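Local coordinates for gliding motility protein MglB (Myxococcus xanthus, PDB 6IZW) that probably acts as a molecular adaptor and guanyl-nucleotide exchange factor, and takes its name from gliding motility, at residues F12-T23 with Q39-T47. The protein carries 1 engineered substitution. Numbering follows the deposited sequence.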
loop_
_atom_site.group_PDB
_atom_site.type_symbol
_atom_site.label_atom_id
_atom_site.label_comp_id
_atom_site.label_asym_id
_atom_site.label_seq_id
_atom_site.Cartn_x
_atom_site.Cartn_y
_atom_site.Cartn_z
ATOM N N PHE B 12 11.794 13.045 18.736
ATOM C CA PHE B 12 10.419 13.297 18.316
ATOM C C PHE B 12 10.119 14.784 18.323
ATOM O O PHE B 12 9.474 15.302 17.405
ATOM C CB PHE B 12 9.429 12.554 19.220
ATOM C CG PHE B 12 7.993 12.616 18.740
ATOM C CD1 PHE B 12 7.671 12.336 17.418
ATOM C CD2 PHE B 12 6.966 12.941 19.617
ATOM C CE1 PHE B 12 6.352 12.390 16.982
ATOM C CE2 PHE B 12 5.642 12.993 19.185
ATOM C CZ PHE B 12 5.336 12.720 17.866
ATOM N N THR B 13 10.595 15.482 19.350
ATOM C CA THR B 13 10.265 16.888 19.531
ATOM C C THR B 13 10.851 17.747 18.415
ATOM O O THR B 13 10.200 18.686 17.941
ATOM C CB THR B 13 10.772 17.331 20.896
ATOM O OG1 THR B 13 12.043 16.710 21.130
ATOM C CG2 THR B 13 9.803 16.879 21.981
ATOM N N LYS B 14 12.072 17.431 17.971
ATOM C CA LYS B 14 12.672 18.168 16.863
ATOM C C LYS B 14 11.935 17.905 15.556
ATOM O O LYS B 14 11.701 18.830 14.768
ATOM C CB LYS B 14 14.148 17.799 16.701
ATOM C CG LYS B 14 14.915 17.521 17.984
ATOM C CD LYS B 14 16.323 17.004 17.672
ATOM C CE LYS B 14 17.325 17.416 18.751
ATOM N NZ LYS B 14 18.734 17.449 18.259
ATOM N N ILE B 15 11.578 16.643 15.301
ATOM C CA ILE B 15 10.901 16.291 14.056
ATOM C C ILE B 15 9.591 17.054 13.932
ATOM O O ILE B 15 9.279 17.612 12.874
ATOM C CB ILE B 15 10.691 14.768 13.978
ATOM C CG1 ILE B 15 11.995 14.066 13.585
ATOM C CG2 ILE B 15 9.613 14.428 12.980
ATOM C CD1 ILE B 15 11.952 12.556 13.767
ATOM N N ASN B 16 8.817 17.120 15.019
ATOM C CA ASN B 16 7.573 17.886 14.994
ATOM C C ASN B 16 7.832 19.362 14.708
ATOM O O ASN B 16 7.020 20.028 14.054
ATOM C CB ASN B 16 6.826 17.726 16.320
ATOM C CG ASN B 16 6.708 16.277 16.753
ATOM O OD1 ASN B 16 6.803 15.963 17.937
ATOM N ND2 ASN B 16 6.512 15.384 15.791
ATOM N N ALA B 17 8.958 19.894 15.194
ATOM C CA ALA B 17 9.272 21.299 14.957
ATOM C C ALA B 17 9.507 21.566 13.473
ATOM O O ALA B 17 9.008 22.553 12.923
ATOM C CB ALA B 17 10.489 21.711 15.787
ATOM N N VAL B 18 10.264 20.691 12.805
ATOM C CA VAL B 18 10.475 20.839 11.364
ATOM C C VAL B 18 9.142 20.904 10.628
ATOM O O VAL B 18 8.965 21.700 9.698
ATOM C CB VAL B 18 11.356 19.693 10.830
ATOM C CG1 VAL B 18 11.393 19.719 9.317
ATOM C CG2 VAL B 18 12.763 19.779 11.404
ATOM N N CYS B 19 8.176 20.090 11.055
ATOM C CA CYS B 19 6.913 19.987 10.328
ATOM C C CYS B 19 6.089 21.262 10.447
ATOM O O CYS B 19 5.591 21.784 9.443
ATOM C CB CYS B 19 6.111 18.784 10.834
ATOM S SG CYS B 19 6.687 17.193 10.217
ATOM N N ASP B 20 5.909 21.771 11.669
ATOM C CA ASP B 20 5.087 22.965 11.820
ATOM C C ASP B 20 5.778 24.207 11.262
ATOM O O ASP B 20 5.104 25.204 10.974
ATOM C CB ASP B 20 4.676 23.162 13.281
ATOM C CG ASP B 20 5.807 22.902 14.252
ATOM O OD1 ASP B 20 5.608 22.122 15.207
ATOM O OD2 ASP B 20 6.884 23.502 14.081
ATOM N N ARG B 21 7.099 24.160 11.078
ATOM C CA ARG B 21 7.758 25.191 10.285
ATOM C C ARG B 21 7.170 25.243 8.882
ATOM O O ARG B 21 6.758 26.305 8.401
ATOM C CB ARG B 21 9.263 24.924 10.228
ATOM N N LEU B 22 7.091 24.088 8.221
ATOM C CA LEU B 22 6.729 24.076 6.811
ATOM C C LEU B 22 5.273 24.466 6.603
ATOM O O LEU B 22 4.947 25.150 5.627
ATOM C CB LEU B 22 7.017 22.701 6.218
ATOM C CG LEU B 22 7.322 22.676 4.721
ATOM C CD1 LEU B 22 8.161 21.464 4.395
ATOM C CD2 LEU B 22 6.041 22.663 3.909
ATOM N N THR B 23 4.379 24.046 7.501
ATOM C CA THR B 23 2.972 24.390 7.319
ATOM C C THR B 23 2.747 25.885 7.505
ATOM O O THR B 23 1.924 26.487 6.805
ATOM C CB THR B 23 2.084 23.587 8.277
ATOM O OG1 THR B 23 0.752 24.116 8.258
ATOM C CG2 THR B 23 2.600 23.670 9.685
ATOM N N GLN B 39 3.910 3.528 8.525
ATOM C CA GLN B 39 3.769 4.076 9.872
ATOM C C GLN B 39 3.878 5.607 9.873
ATOM O O GLN B 39 4.910 6.169 9.489
ATOM C CB GLN B 39 4.831 3.471 10.789
ATOM C CG GLN B 39 4.904 4.139 12.162
ATOM C CD GLN B 39 3.620 3.964 12.949
ATOM O OE1 GLN B 39 3.088 2.862 13.032
ATOM N NE2 GLN B 39 3.090 5.057 13.493
ATOM N N LEU B 40 2.820 6.275 10.329
ATOM C CA LEU B 40 2.815 7.726 10.471
ATOM C C LEU B 40 3.739 8.147 11.611
ATOM O O LEU B 40 3.589 7.678 12.745
ATOM C CB LEU B 40 1.393 8.219 10.733
ATOM C CG LEU B 40 1.229 9.697 11.095
ATOM C CD1 LEU B 40 1.741 10.568 9.963
ATOM C CD2 LEU B 40 -0.228 10.037 11.396
ATOM N N ILE B 41 4.693 9.027 11.322
ATOM C CA ILE B 41 5.657 9.475 12.320
ATOM C C ILE B 41 5.300 10.849 12.875
ATOM O O ILE B 41 5.367 11.063 14.086
ATOM C CB ILE B 41 7.088 9.456 11.747
ATOM C CG1 ILE B 41 7.437 8.053 11.270
ATOM C CG2 ILE B 41 8.078 9.888 12.803
ATOM C CD1 ILE B 41 8.588 8.008 10.284
ATOM N N SER B 42 4.901 11.794 12.024
ATOM C CA SER B 42 4.485 13.109 12.510
ATOM C C SER B 42 3.590 13.787 11.482
ATOM O O SER B 42 3.694 13.532 10.281
ATOM C CB SER B 42 5.684 14.010 12.808
ATOM O OG SER B 42 6.765 13.255 13.329
ATOM N N SER B 43 2.722 14.667 11.971
ATOM C CA SER B 43 1.887 15.494 11.116
ATOM C C SER B 43 1.993 16.951 11.568
ATOM O O SER B 43 2.677 17.277 12.547
ATOM C CB SER B 43 0.435 15.007 11.129
ATOM O OG SER B 43 -0.336 15.720 12.074
ATOM N N ALA B 44 1.300 17.830 10.841
ATOM C CA ALA B 44 1.341 19.267 11.088
ATOM C C ALA B 44 0.293 19.987 10.249
ATOM O O ALA B 44 0.226 19.792 9.033
ATOM C CB ALA B 44 2.730 19.828 10.777
ATOM N N GLY B 45 -0.529 20.823 10.880
ATOM C CA GLY B 45 -1.451 21.671 10.157
ATOM C C GLY B 45 -2.889 21.432 10.573
ATOM O O GLY B 45 -3.167 21.056 11.727
ATOM N N GLN B 46 -3.805 21.655 9.634
ATOM C CA GLN B 46 -5.235 21.478 9.875
ATOM C C GLN B 46 -5.615 19.996 9.783
ATOM O O GLN B 46 -6.393 19.569 8.929
ATOM C CB GLN B 46 -6.040 22.322 8.894
ATOM N N THR B 47 -5.048 19.204 10.698
ATOM C CA THR B 47 -5.320 17.771 10.735
ATOM C C THR B 47 -6.627 17.427 11.444
ATOM O O THR B 47 -6.991 16.246 11.505
ATOM C CB THR B 47 -4.158 17.027 11.392
ATOM O OG1 THR B 47 -4.067 17.394 12.773
ATOM C CG2 THR B 47 -2.857 17.372 10.691
#
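Ser-42 and Ala-44 lift their CB atoms from the strand toward Ile-15, Asn-16, Cys-19 and Thr-23, laying helix 9-25 along strand 40-45, an edge strand of this chain's antiparallel roadblock/LC7 sheet. The two short segments run in the same general direction, their axes 7.2 Å apart at closest approach and inclined by 29°. Small strand residues, Ser-42 and Ala-44, are consistent with so close an approach: the CB of Ala-44 sits 3.5 Å from the CB of Cys-19, with Asp-20 N and the Thr-23 methyl also close by.

At Ser-42 the hydroxyl meets a mixed lining. Ile-15 presses CG2 to 3.1 Å from Ser-42 OG, while Asn-16 ND2, as modelled, lies 3.3 Å from the same oxygen at an angle too poor for a hydrogen bond. No hydrogen bond links the two segments. Next to Ser-42, the Phe-12 ring turns an edge to the strand, CE1 3.3 Å from Ile-41 O; with CG anti to the backbone N (chi1 -172°), the ring reaches the strand although its CB does not point there. Asn-16 OD1 is modelled over the centre of that ring, 3.3 Å above its plane, but its 2.8 Å approach to Phe-12 O, acceptor against acceptor, leaves the amide orientation doubtful.

Further out, Ile-41 and Ser-42 both face Leu-33 of strand 28-35 in a classic beta bulge. Ile-15 and Cys-19 also touch that strand, and helix 111-130 packs on Ile-15, Val-18 and Leu-22. Toward the helix's C-terminal end, Thr-23 OG1 is hydrogen-bonded to Ala-28 O and passes 3.8 Å from the CA of Gly-45.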